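Local atomic coordinates of nickel ABC transporter (Nickel-binding protein) (Bacillus halodurans, PDB entry 3T66), a protein that probably serves as the extracellular solute-binding component of an ABC importer, possibly for nickel or peptides. Residues 24-29 with 33-38; 44-49 with 53-58; 108-113 with 135-140; 285-290 with 395-400; 389-394 with 476-481. All coordinates share one frame; numbering follows the deposited sequence.

Interaction 1. Residues 24-29 with 33-38; sequences NSLDPH and TYIPVR
Pro36, in the first turn of helix 35-38, sets its ring against Pro28 and Leu26 of the preceding loop, and the segments meet by van der Waals packing, mostly carbon on carbon. Pro28 CB lies 4.0 Å from Pro36 CG, so the two rings meet through their CB and CG carbons, and the same CG rests 3.8 Å from Leu26 O. Leu26 CD2 touches Ile35 CG2 at 4.1 Å. That methyl is presented to the loop because CG1 stands beside the backbone N (chi1 -55°) and CG2 opposite it. Proline suits the opening turn of a helix, where its missing N-H costs little, first-turn N-H groups having no partner within the helix, and its rigid ring gives the loop a fixed surface.

The polar bonds lie within a segment or run to other parts of the chain. Ser25 OG accepts from Asp27 N at 3.0 Å (172°), an ST turn, while Arg38 N bonds to the carbonyl O of Tyr34 (3.0 Å), which holds the N-cap position. Asp27 OD1 forms a salt bridge with Arg98 of helix 89-100.

Around this contact, Leu26 reaches Leu164 and Phe167 of strand 162-168, and Ile35 leans on Phe19 of strand 14-19.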
# COMPACT_ATOMS: atom_id res chain seq x y z
N ASN A 24 -15.27 -15.22 6.38
CA ASN A 24 -16.53 -15.97 6.49
C ASN A 24 -17.64 -15.17 5.85
O ASN A 24 -18.84 -15.50 5.97
CB ASN A 24 -16.95 -16.20 7.96
CG ASN A 24 -15.94 -17.00 8.76
OD1 ASN A 24 -14.98 -17.57 8.24
ND2 ASN A 24 -16.18 -17.05 10.06
N SER A 25 -17.23 -14.07 5.24
CA SER A 25 -18.16 -13.18 4.61
C SER A 25 -17.68 -12.85 3.22
O SER A 25 -16.49 -12.92 2.96
CB SER A 25 -18.33 -11.91 5.41
OG SER A 25 -19.29 -11.12 4.76
N LEU A 26 -18.60 -12.55 2.33
CA LEU A 26 -18.23 -11.99 1.04
C LEU A 26 -19.04 -10.74 0.83
O LEU A 26 -19.32 -10.34 -0.30
CB LEU A 26 -18.43 -12.99 -0.11
CG LEU A 26 -17.54 -14.24 -0.11
CD1 LEU A 26 -18.01 -15.27 -1.11
CD2 LEU A 26 -16.15 -13.89 -0.42
N ASP A 27 -19.45 -10.12 1.91
CA ASP A 27 -20.04 -8.83 1.73
C ASP A 27 -18.95 -7.78 1.43
O ASP A 27 -18.25 -7.33 2.35
CB ASP A 27 -20.80 -8.46 2.97
CG ASP A 27 -21.56 -7.20 2.81
OD1 ASP A 27 -22.47 -6.97 3.62
OD2 ASP A 27 -21.26 -6.43 1.86
N PRO A 28 -18.83 -7.35 0.15
CA PRO A 28 -17.74 -6.42 -0.19
C PRO A 28 -17.76 -5.17 0.67
O PRO A 28 -16.77 -4.45 0.76
CB PRO A 28 -18.05 -6.05 -1.63
CG PRO A 28 -19.51 -6.18 -1.72
CD PRO A 28 -19.81 -7.41 -0.93
N HIS A 29 -18.89 -4.92 1.30
CA HIS A 29 -19.00 -3.76 2.17
C HIS A 29 -18.51 -3.93 3.59
O HIS A 29 -17.88 -3.02 4.11
CB HIS A 29 -20.41 -3.21 2.13
CG HIS A 29 -20.80 -2.73 0.77
ND1 HIS A 29 -22.11 -2.55 0.39
CD2 HIS A 29 -20.05 -2.44 -0.31
CE1 HIS A 29 -22.15 -2.14 -0.87
NE2 HIS A 29 -20.91 -2.07 -1.32
N THR A 33 -11.26 -7.82 3.55
CA THR A 33 -10.25 -8.76 3.10
C THR A 33 -10.12 -8.59 1.63
O THR A 33 -9.18 -9.00 1.02
CB THR A 33 -10.74 -10.12 3.33
OG1 THR A 33 -12.15 -10.03 3.53
CG2 THR A 33 -10.15 -10.64 4.56
N TYR A 34 -11.13 -7.95 1.10
CA TYR A 34 -11.19 -7.46 -0.28
C TYR A 34 -11.30 -8.56 -1.28
O TYR A 34 -11.04 -8.37 -2.46
CB TYR A 34 -10.00 -6.59 -0.64
CG TYR A 34 -9.84 -5.36 0.22
CD1 TYR A 34 -10.86 -4.93 1.07
CD2 TYR A 34 -8.65 -4.63 0.18
CE1 TYR A 34 -10.69 -3.80 1.85
CE2 TYR A 34 -8.49 -3.50 0.96
CZ TYR A 34 -9.51 -3.08 1.78
OH TYR A 34 -9.33 -1.93 2.54
N ILE A 35 -11.73 -9.71 -0.79
CA ILE A 35 -11.74 -10.92 -1.55
C ILE A 35 -12.70 -10.81 -2.71
O ILE A 35 -12.39 -11.25 -3.81
CB ILE A 35 -12.03 -12.08 -0.63
CG1 ILE A 35 -10.97 -12.05 0.52
CG2 ILE A 35 -12.19 -13.38 -1.43
CD1 ILE A 35 -10.08 -13.32 0.78
N PRO A 36 -13.86 -10.18 -2.50
CA PRO A 36 -14.74 -10.02 -3.65
C PRO A 36 -14.03 -9.51 -4.89
O PRO A 36 -14.13 -10.12 -5.96
CB PRO A 36 -15.75 -9.00 -3.16
CG PRO A 36 -15.91 -9.41 -1.69
CD PRO A 36 -14.53 -9.81 -1.24
N VAL A 37 -13.30 -8.42 -4.74
CA VAL A 37 -12.55 -7.85 -5.85
C VAL A 37 -11.38 -8.76 -6.24
O VAL A 37 -11.10 -8.93 -7.44
CB VAL A 37 -12.07 -6.42 -5.53
CG1 VAL A 37 -11.13 -5.88 -6.62
CG2 VAL A 37 -13.26 -5.52 -5.42
N ARG A 38 -10.73 -9.36 -5.24
CA ARG A 38 -9.59 -10.24 -5.51
C ARG A 38 -9.92 -11.48 -6.35
O ARG A 38 -9.12 -11.93 -7.19
CB ARG A 38 -8.84 -10.58 -4.24
CG ARG A 38 -8.15 -9.35 -3.69
CD ARG A 38 -7.46 -9.57 -2.36
NE ARG A 38 -7.14 -8.29 -1.72
CZ ARG A 38 -6.12 -8.08 -0.90
NH1 ARG A 38 -5.27 -9.05 -0.64
NH2 ARG A 38 -5.91 -6.89 -0.38

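Interaction 2. Residues 44-49 with 53-58; sequences TLVRVD and VTIAPW
Arg47 lies over one face of the Trp58 indole, its guanidinium plane at 90° to the ring. The broad indole offers a face to both the aliphatic chain and the charged end of arginine: Arg47 CD sits 3.6 Å from the centroid of the five-membered ring, a CH-pi contact, while Arg47 CZ is 4.6 Å from the centroid of the Trp58 six-membered ring in a cation-pi pair, with NH1 above the rim. The chain gets there by a bend at chi3 (-59°). At the indole edge, in plane, Thr44 OG1 approaches CE3; that hydroxyl also donates to Val46 O. All this decorates one end of a beta hairpin, strands 46-48 and 55-57, where Arg47 and Ala56 form an antiparallel hydrogen-bonded pair: Arg47 N to Ala56 O 2.9 Å, Ala56 N to Arg47 O 2.8 Å. With an alanine at Trp58, Arg47 would probably lose one of its two aromatic partners, Tyr479 remaining, and its chain would be freer to turn. At the turn, the Asp49 carboxylate takes the backbone N-H groups of Glu51 and Asn52.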
# COMPACT_ATOMS: atom_id res chain seq x y z
N THR A 44 -14.67 -1.65 -8.98
CA THR A 44 -14.88 -0.36 -8.33
C THR A 44 -15.11 0.66 -9.41
O THR A 44 -14.90 0.34 -10.57
CB THR A 44 -13.62 0.01 -7.54
OG1 THR A 44 -12.49 -0.20 -8.39
CG2 THR A 44 -13.47 -0.86 -6.23
N LEU A 45 -15.53 1.87 -9.05
CA LEU A 45 -15.71 2.91 -10.06
C LEU A 45 -14.39 3.33 -10.71
O LEU A 45 -14.31 3.80 -11.87
CB LEU A 45 -16.39 4.14 -9.47
CG LEU A 45 -17.76 3.98 -8.79
CD1 LEU A 45 -18.30 5.28 -8.18
CD2 LEU A 45 -18.77 3.46 -9.74
N VAL A 46 -13.33 3.11 -9.99
CA VAL A 46 -12.09 3.72 -10.37
C VAL A 46 -11.03 2.78 -9.87
O VAL A 46 -11.30 2.08 -8.94
CB VAL A 46 -12.09 5.09 -9.76
CG1 VAL A 46 -10.89 5.37 -9.03
CG2 VAL A 46 -12.29 6.09 -10.84
N ARG A 47 -9.88 2.72 -10.53
CA ARG A 47 -8.82 1.74 -10.22
C ARG A 47 -7.48 2.41 -10.30
O ARG A 47 -7.36 3.49 -10.80
CB ARG A 47 -8.82 0.54 -11.20
CG ARG A 47 -8.92 0.90 -12.73
CD ARG A 47 -8.81 -0.31 -13.65
NE ARG A 47 -7.53 -1.00 -13.43
CZ ARG A 47 -7.37 -2.27 -13.03
NH1 ARG A 47 -8.39 -3.08 -12.80
NH2 ARG A 47 -6.14 -2.75 -12.88
N VAL A 48 -6.46 1.72 -9.82
CA VAL A 48 -5.05 2.07 -10.01
C VAL A 48 -4.48 1.31 -11.25
O VAL A 48 -4.28 0.10 -11.23
CB VAL A 48 -4.28 1.65 -8.75
CG1 VAL A 48 -2.81 1.89 -8.90
CG2 VAL A 48 -4.83 2.34 -7.53
N ASP A 49 -4.21 2.04 -12.32
CA ASP A 49 -3.72 1.48 -13.56
C ASP A 49 -2.36 0.84 -13.33
O ASP A 49 -1.50 1.44 -12.73
CB ASP A 49 -3.68 2.64 -14.55
CG ASP A 49 -2.90 2.35 -15.81
OD1 ASP A 49 -2.85 1.17 -16.29
OD2 ASP A 49 -2.33 3.34 -16.36
N VAL A 53 0.54 3.62 -12.79
CA VAL A 53 0.29 3.72 -11.37
C VAL A 53 -0.55 4.95 -10.98
O VAL A 53 -0.46 5.46 -9.86
CB VAL A 53 1.61 3.68 -10.58
CG1 VAL A 53 1.35 3.24 -9.19
CG2 VAL A 53 2.57 2.71 -11.19
N THR A 54 -1.40 5.45 -11.87
CA THR A 54 -2.32 6.51 -11.45
C THR A 54 -3.77 6.05 -11.37
O THR A 54 -4.11 4.98 -11.86
CB THR A 54 -2.25 7.80 -12.34
OG1 THR A 54 -3.12 7.67 -13.46
CG2 THR A 54 -0.86 8.03 -12.86
N ILE A 55 -4.60 6.89 -10.75
CA ILE A 55 -6.05 6.76 -10.68
C ILE A 55 -6.71 6.85 -12.06
O ILE A 55 -6.68 7.90 -12.71
CB ILE A 55 -6.56 7.84 -9.74
CG1 ILE A 55 -5.94 7.60 -8.34
CG2 ILE A 55 -8.06 7.79 -9.67
CD1 ILE A 55 -5.23 8.82 -7.62
N ALA A 56 -7.29 5.72 -12.49
CA ALA A 56 -7.87 5.54 -13.82
C ALA A 56 -9.34 5.12 -13.76
O ALA A 56 -9.77 4.42 -12.83
CB ALA A 56 -7.11 4.52 -14.56
N PRO A 57 -10.11 5.44 -14.77
CA PRO A 57 -11.47 4.95 -14.79
C PRO A 57 -11.57 3.46 -14.98
O PRO A 57 -10.80 2.88 -15.69
CB PRO A 57 -12.06 5.66 -15.99
CG PRO A 57 -10.96 6.25 -16.68
CD PRO A 57 -9.97 6.56 -15.69
N TRP A 58 -12.52 2.84 -14.30
CA TRP A 58 -12.85 1.47 -14.52
C TRP A 58 -14.32 1.43 -14.81
O TRP A 58 -14.71 1.56 -15.92
CB TRP A 58 -12.52 0.70 -13.27
CG TRP A 58 -12.24 -0.70 -13.47
CD1 TRP A 58 -12.16 -1.34 -14.62
CD2 TRP A 58 -12.01 -1.64 -12.47
NE1 TRP A 58 -11.90 -2.64 -14.42
CE2 TRP A 58 -11.79 -2.85 -13.08
CE3 TRP A 58 -11.95 -1.57 -11.09
CZ2 TRP A 58 -11.53 -3.99 -12.38
CZ3 TRP A 58 -11.69 -2.69 -10.40
CH2 TRP A 58 -11.50 -3.88 -11.03

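Interaction 3. Residues 108-113 with 135-140; sequences NALKID and SELVNP
Glu136 leans its side chain against Ala109 and Leu110, at the C-terminal end of helix 104-110. Its CB lies beside a methyl of Leu110, CD2, which also passes close to Leu137: Leu110 CD2 to Leu137 CD2 is 4.2 Å. The next atom, Glu136 CG, comes 3.8 Å from Ala109 O, and the chain then bends (chi2 -69°), so that it folds over the helix end instead of stretching away. This keeps Glu136 CD near the same carbonyl, at 3.8 Å from Ala109 O. At the tip the two oxygens part: Glu136 OE1 faces Ala109 CB at 4.1 Å, while Glu136 OE2 stays 3.9 Å from Ala109 O. OE1 has its salt-bridge partner outside these segments, in Arg391 NH1. Alanine suits the helix position because a methyl leaves room for the bent chain, and leucine supplies the branch that meets both neighbours. The helix ends at Leu110, and Lys111 leaves it with positive phi. A leucine in place of Glu136 would probably leave Arg391 without its charged mate at this spot. The chemistry is therefore mixed: the aliphatic carbons of Glu136 do the packing, whereas its carboxylate sits near the carbonyl end of a helix, a setting likely to be unfavourable for a negative charge, and one that the neighbouring arginine probably offsets.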
# COMPACT_ATOMS: atom_id res chain seq x y z
N ASN A 108 -17.31 7.26 7.05
CA ASN A 108 -16.47 8.33 7.56
C ASN A 108 -15.35 8.72 6.64
O ASN A 108 -14.70 9.73 6.86
CB ASN A 108 -15.90 7.97 8.90
CG ASN A 108 -16.92 8.06 10.02
OD1 ASN A 108 -18.04 8.54 9.86
ND2 ASN A 108 -16.51 7.60 11.20
N ALA A 109 -15.11 7.91 5.62
CA ALA A 109 -13.96 8.09 4.70
C ALA A 109 -14.40 8.72 3.40
O ALA A 109 -13.64 9.48 2.78
CB ALA A 109 -13.32 6.75 4.40
N LEU A 110 -15.63 8.42 2.97
CA LEU A 110 -16.07 8.92 1.71
C LEU A 110 -16.55 10.33 1.84
O LEU A 110 -16.43 11.08 0.89
CB LEU A 110 -17.10 8.01 1.11
CG LEU A 110 -16.60 6.64 0.66
CD1 LEU A 110 -17.68 6.00 -0.23
CD2 LEU A 110 -15.23 6.68 -0.08
N LYS A 111 -17.02 10.69 3.03
CA LYS A 111 -17.58 12.03 3.31
C LYS A 111 -18.72 12.46 2.37
O LYS A 111 -18.83 13.60 1.95
CB LYS A 111 -16.49 13.11 3.45
N ILE A 112 -19.67 11.59 2.10
CA ILE A 112 -20.70 11.98 1.18
C ILE A 112 -21.95 12.60 1.77
O ILE A 112 -22.67 11.96 2.48
CB ILE A 112 -21.16 10.74 0.47
CG1 ILE A 112 -19.95 9.98 -0.02
CG2 ILE A 112 -22.05 11.10 -0.63
CD1 ILE A 112 -20.03 9.61 -1.40
N ASP A 113 -22.19 13.87 1.52
CA ASP A 113 -23.45 14.46 1.87
C ASP A 113 -24.68 14.02 1.10
O ASP A 113 -25.69 13.73 1.67
CB ASP A 113 -23.37 15.96 1.76
CG ASP A 113 -24.22 16.65 2.75
OD1 ASP A 113 -25.44 16.59 2.62
OD2 ASP A 113 -23.68 17.26 3.67
N SER A 135 -10.03 9.28 -5.25
CA SER A 135 -9.13 8.19 -4.91
C SER A 135 -9.71 7.22 -3.87
O SER A 135 -9.27 6.05 -3.78
CB SER A 135 -7.74 8.72 -4.54
OG SER A 135 -7.65 9.01 -3.15
N GLU A 136 -10.72 7.69 -3.12
CA GLU A 136 -11.38 6.85 -2.14
C GLU A 136 -12.22 5.80 -2.81
O GLU A 136 -12.48 4.76 -2.19
CB GLU A 136 -12.31 7.61 -1.21
CG GLU A 136 -11.60 8.56 -0.23
CD GLU A 136 -10.78 7.87 0.85
OE1 GLU A 136 -10.90 6.62 1.08
OE2 GLU A 136 -10.01 8.63 1.49
N LEU A 137 -12.64 6.04 -4.05
CA LEU A 137 -13.51 5.08 -4.72
C LEU A 137 -12.76 3.85 -5.24
O LEU A 137 -13.36 2.87 -5.67
CB LEU A 137 -14.34 5.77 -5.79
CG LEU A 137 -15.19 6.91 -5.23
CD1 LEU A 137 -15.97 7.66 -6.31
CD2 LEU A 137 -16.15 6.39 -4.16
N VAL A 138 -11.45 3.89 -5.15
CA VAL A 138 -10.64 2.75 -5.50
C VAL A 138 -10.78 1.61 -4.47
O VAL A 138 -10.58 0.46 -4.80
CB VAL A 138 -9.16 3.17 -5.55
CG1 VAL A 138 -8.23 1.99 -5.89
CG2 VAL A 138 -8.94 4.32 -6.50
N ASN A 139 -11.13 1.95 -3.23
CA ASN A 139 -11.17 1.01 -2.14
C ASN A 139 -12.06 -0.11 -2.52
O ASN A 139 -13.24 0.10 -2.80
CB ASN A 139 -11.76 1.67 -0.92
CG ASN A 139 -11.19 1.14 0.38
OD1 ASN A 139 -11.15 -0.06 0.63
ND2 ASN A 139 -10.76 2.06 1.24
N PRO A 140 -11.52 -1.32 -2.51
CA PRO A 140 -12.28 -2.48 -2.80
C PRO A 140 -13.56 -2.56 -2.03
O PRO A 140 -14.50 -3.21 -2.47
CB PRO A 140 -11.34 -3.57 -2.40
CG PRO A 140 -10.07 -3.05 -2.94
CD PRO A 140 -10.09 -1.62 -2.50

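Interaction 4. Residues 285-290 with 395-400; sequences GPFIPT and GYYLNA
The backbones of Pro286 and Tyr397 stay well apart, with 9.8 Å between their CA atoms, and the gap is bridged wholly by side chains. Here the loop after strand 280-282 packs against the first turns of helix 395-402 in the buried interior of this solute-binding fold. The Tyr397 side chain leaves the helix toward the loop, with its CG anti to the backbone N (chi1 162°), and meets both loop residues. Tyr397 CD2 approaches Phe287 CE1 at 4.2 Å, the two rings lying obliquely, and Tyr397 CE2 is 4.2 Å from Pro286 CB. Phe287 reaches one residue further along the helix, where its CZ is 4.3 Å from Leu398 CD2. Aromatic rings suit this place because they can span the distance between the two backbones, and leucine fills in beside them with one branch, CD2. The hydroxyl of Tyr397 is not left to the apolar surroundings: it is hydrogen-bonded to that of Tyr402. Phe287 in turn packs edge-to-face with Phe293 and touches Thr438 and Ala442 of helix 431-447. Within the loop, proline and phenylalanine brace each other, since Pro286 CG sits over the centre of the Phe287 ring, 3.8 Å above its plane.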
# COMPACT_ATOMS: atom_id res chain seq x y z
N GLY A 285 13.31 6.53 -1.28
CA GLY A 285 12.35 7.50 -0.78
C GLY A 285 11.01 6.93 -0.32
O GLY A 285 10.83 5.72 -0.32
N PRO A 286 10.07 7.81 0.08
CA PRO A 286 8.83 7.30 0.60
C PRO A 286 8.02 6.66 -0.51
O PRO A 286 7.30 5.74 -0.22
CB PRO A 286 8.15 8.54 1.09
CG PRO A 286 8.59 9.53 0.22
CD PRO A 286 10.00 9.26 -0.10
N PHE A 287 8.19 7.11 -1.76
CA PHE A 287 7.34 6.68 -2.87
C PHE A 287 8.06 5.84 -3.87
O PHE A 287 9.20 6.14 -4.22
CB PHE A 287 6.79 7.88 -3.64
CG PHE A 287 6.10 8.90 -2.77
CD1 PHE A 287 5.14 8.51 -1.85
CD2 PHE A 287 6.43 10.23 -2.86
CE1 PHE A 287 4.52 9.41 -1.07
CE2 PHE A 287 5.82 11.12 -2.06
CZ PHE A 287 4.84 10.71 -1.17
N ILE A 288 7.37 4.81 -4.36
CA ILE A 288 7.98 3.89 -5.30
C ILE A 288 8.26 4.53 -6.65
O ILE A 288 7.51 5.37 -7.12
CB ILE A 288 7.20 2.58 -5.50
CG1 ILE A 288 5.72 2.84 -5.65
CG2 ILE A 288 7.42 1.66 -4.33
CD1 ILE A 288 5.12 1.85 -6.53
N PRO A 289 9.34 4.12 -7.27
CA PRO A 289 9.73 4.87 -8.43
C PRO A 289 8.63 4.99 -9.50
O PRO A 289 8.52 6.03 -10.11
CB PRO A 289 10.95 4.08 -8.94
CG PRO A 289 11.42 3.28 -7.71
CD PRO A 289 10.15 2.89 -7.10
N THR A 290 7.81 3.97 -9.69
CA THR A 290 6.87 3.93 -10.82
C THR A 290 5.69 4.91 -10.71
O THR A 290 4.94 5.13 -11.68
CB THR A 290 6.37 2.51 -11.03
OG1 THR A 290 6.74 1.71 -9.90
CG2 THR A 290 7.05 1.91 -12.21
N GLY A 395 -1.62 12.39 -0.50
CA GLY A 395 -2.11 13.51 0.34
C GLY A 395 -2.37 13.22 1.82
O GLY A 395 -2.02 14.03 2.68
N TYR A 396 -2.98 12.07 2.13
CA TYR A 396 -3.19 11.67 3.50
C TYR A 396 -1.85 11.44 4.15
O TYR A 396 -1.60 11.95 5.24
CB TYR A 396 -4.09 10.45 3.68
CG TYR A 396 -4.14 10.06 5.16
CD1 TYR A 396 -5.11 10.61 6.04
CD2 TYR A 396 -3.16 9.19 5.71
CE1 TYR A 396 -5.13 10.29 7.39
CE2 TYR A 396 -3.15 8.87 7.06
CZ TYR A 396 -4.13 9.41 7.89
OH TYR A 396 -4.07 9.06 9.22
N TYR A 397 -0.97 10.68 3.53
CA TYR A 397 0.29 10.36 4.20
C TYR A 397 1.06 11.62 4.58
O TYR A 397 1.57 11.77 5.71
CB TYR A 397 1.15 9.53 3.27
CG TYR A 397 2.57 9.50 3.67
CD1 TYR A 397 2.97 8.82 4.82
CD2 TYR A 397 3.54 10.15 2.90
CE1 TYR A 397 4.32 8.74 5.19
CE2 TYR A 397 4.91 10.12 3.26
CZ TYR A 397 5.30 9.39 4.41
OH TYR A 397 6.64 9.32 4.79
N LEU A 398 1.16 12.51 3.61
CA LEU A 398 2.06 13.61 3.74
C LEU A 398 1.50 14.48 4.79
O LEU A 398 2.19 14.83 5.74
CB LEU A 398 2.17 14.39 2.45
CG LEU A 398 3.07 13.74 1.43
CD1 LEU A 398 2.88 14.44 0.11
CD2 LEU A 398 4.49 13.77 1.86
N ASN A 399 0.24 14.84 4.63
CA ASN A 399 -0.36 15.65 5.63
C ASN A 399 -0.20 15.02 7.03
O ASN A 399 0.24 15.69 7.98
CB ASN A 399 -1.80 15.92 5.32
CG ASN A 399 -2.32 17.10 6.08
OD1 ASN A 399 -2.20 18.25 5.63
ND2 ASN A 399 -2.88 16.84 7.25
N ALA A 400 -0.51 13.74 7.14
CA ALA A 400 -0.47 13.08 8.42
C ALA A 400 0.92 13.12 9.03
O ALA A 400 1.07 13.29 10.25
CB ALA A 400 -0.96 11.68 8.30

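Interaction 5. Residues 389-394 with 476-481; sequences SPRGDA and SEYYMI
The loop that runs from strand 381-387 into helix 395-402 meets the segment following strand 451-464, through Tyr478 on one side and Pro390 with Arg391 on the other. It is a slight contact, made by the end of a single tyrosine. Tyr478 OH lies 3.5 Å from Pro390 O and 4.3 Å from Arg391 CD, so the phenol touches both the backbone and the aliphatic part of the arginine. The ring is swung there with CG beside the backbone N (chi1 -64°). Tyrosine suits the place by being long enough to cross to the loop while ending in a polar atom. Its base is steadied by an ST turn, in which Ser476 OG accepts from Tyr478 N (3.3 Å, 154°), and Ser476 O sits 3.4 Å above the plane of the Tyr478 ring, toward its rim. The charged end of Arg391 is engaged elsewhere, in a salt bridge with Glu136. On the loop side Gly392, just after Arg391, has positive phi (81°), which favours glycine.

On the same side, Asp393 caps helix 395-402 at the N of Gly395 and forms a salt bridge to Arg434 of helix 431-447. On the other, Tyr479 packs on Val37 of helix 35-38, Met480 on Phe17 and Phe19 of strand 14-19, and Ile481 on Val191 and Phe193 of strand 190-195.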
# COMPACT_ATOMS: atom_id res chain seq x y z
N SER A 389 1.11 5.62 -0.20
CA SER A 389 0.31 5.99 -1.35
C SER A 389 -0.71 4.89 -1.60
O SER A 389 -0.64 4.14 -2.60
CB SER A 389 1.21 6.20 -2.53
OG SER A 389 2.03 5.07 -2.70
N PRO A 390 -1.71 4.80 -0.71
CA PRO A 390 -2.52 3.59 -0.57
C PRO A 390 -3.31 3.29 -1.84
O PRO A 390 -3.47 2.10 -2.22
CB PRO A 390 -3.48 3.94 0.59
CG PRO A 390 -3.10 5.35 1.05
CD PRO A 390 -2.37 5.97 -0.10
N ARG A 391 -3.83 4.34 -2.49
CA ARG A 391 -4.41 4.08 -3.79
C ARG A 391 -4.07 5.13 -4.76
O ARG A 391 -4.94 5.76 -5.35
CB ARG A 391 -5.89 3.73 -3.73
CG ARG A 391 -6.70 4.58 -2.91
CD ARG A 391 -7.50 3.80 -1.92
NE ARG A 391 -7.90 4.80 -0.96
CZ ARG A 391 -7.82 4.70 0.36
NH1 ARG A 391 -8.19 5.74 1.09
NH2 ARG A 391 -7.42 3.58 0.94
N GLY A 392 -2.77 5.33 -4.91
CA GLY A 392 -2.23 6.29 -5.85
C GLY A 392 -2.19 7.73 -5.43
O GLY A 392 -1.82 8.56 -6.24
N ASP A 393 -2.57 8.03 -4.20
CA ASP A 393 -2.58 9.41 -3.70
C ASP A 393 -1.73 9.48 -2.42
O ASP A 393 -1.76 8.55 -1.59
CB ASP A 393 -4.01 9.91 -3.45
CG ASP A 393 -4.08 11.44 -3.27
OD1 ASP A 393 -4.22 12.17 -4.30
OD2 ASP A 393 -4.00 11.94 -2.12
N ALA A 394 -0.97 10.56 -2.26
CA ALA A 394 -0.09 10.64 -1.14
C ALA A 394 -0.51 11.72 -0.21
O ALA A 394 0.18 11.93 0.79
CB ALA A 394 1.29 10.89 -1.58
N SER A 476 -1.07 -2.67 -5.97
CA SER A 476 -2.06 -2.25 -4.99
C SER A 476 -2.40 -3.46 -4.15
O SER A 476 -2.84 -3.37 -3.00
CB SER A 476 -3.30 -1.77 -5.70
OG SER A 476 -3.69 -2.70 -6.68
N GLU A 477 -2.16 -4.62 -4.75
CA GLU A 477 -2.57 -5.88 -4.18
C GLU A 477 -4.07 -6.03 -4.15
O GLU A 477 -4.59 -6.73 -3.30
CB GLU A 477 -2.03 -5.97 -2.76
CG GLU A 477 -0.53 -6.17 -2.70
CD GLU A 477 -0.12 -6.66 -1.36
OE1 GLU A 477 -0.24 -7.87 -1.12
OE2 GLU A 477 0.32 -5.84 -0.53
N TYR A 478 -4.77 -5.35 -5.05
CA TYR A 478 -6.21 -5.46 -5.07
C TYR A 478 -6.59 -6.41 -6.16
O TYR A 478 -7.68 -6.94 -6.16
CB TYR A 478 -6.86 -4.13 -5.36
CG TYR A 478 -6.61 -3.10 -4.30
CD1 TYR A 478 -6.31 -3.48 -2.99
CD2 TYR A 478 -6.69 -1.73 -4.60
CE1 TYR A 478 -6.07 -2.52 -2.02
CE2 TYR A 478 -6.46 -0.76 -3.62
CZ TYR A 478 -6.16 -1.16 -2.33
OH TYR A 478 -5.93 -0.19 -1.36
N TYR A 479 -5.68 -6.64 -7.08
CA TYR A 479 -6.06 -7.35 -8.27
C TYR A 479 -5.28 -8.62 -8.41
O TYR A 479 -4.06 -8.63 -8.40
CB TYR A 479 -5.89 -6.46 -9.49
CG TYR A 479 -6.48 -5.13 -9.25
CD1 TYR A 479 -7.83 -4.99 -9.06
CD2 TYR A 479 -5.69 -4.02 -9.14
CE1 TYR A 479 -8.39 -3.76 -8.81
CE2 TYR A 479 -6.26 -2.77 -8.88
CZ TYR A 479 -7.60 -2.67 -8.72
OH TYR A 479 -8.17 -1.47 -8.44
N MET A 480 -6.03 -9.71 -8.52
CA MET A 480 -5.44 -11.02 -8.61
C MET A 480 -6.19 -11.82 -9.62
O MET A 480 -5.65 -12.09 -10.68
CB MET A 480 -5.46 -11.66 -7.25
CG MET A 480 -5.03 -10.65 -6.21
SD MET A 480 -4.61 -11.47 -4.72
CE MET A 480 -4.21 -10.07 -3.65
N ILE A 481 -7.45 -12.16 -9.38
CA ILE A 481 -8.12 -12.96 -10.39
C ILE A 481 -8.76 -11.96 -11.34
O ILE A 481 -9.39 -11.03 -10.87
CB ILE A 481 -9.14 -14.00 -9.78
CG1 ILE A 481 -8.47 -15.05 -8.86
CG2 ILE A 481 -9.93 -14.70 -10.88
CD1 ILE A 481 -7.28 -15.74 -9.46

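Overall arrangement
Interactions 1 and 4 are buried and apolar, one tying a loop to helix 35-38, the other a loop to helix 395-402; their centres are 27 Å apart. Interactions 2, 3 and 5 are partly buried; interaction 2 alone is bonded backbone to backbone across its segments, while 3 and 5 rest on side chains with polar ends, and the Glu136-Arg391 salt bridge runs between those two. Centres 9 Å apart bring interactions 2 and 5 together, where Tyr479 meets Arg47 and Trp58. Arg38 joins interaction 1 to Ile481 of interaction 5 through a probable backbone hydrogen bond. Interactions 4 and 5 share the approach to helix 395-402, where Phe287 packs on Ala394.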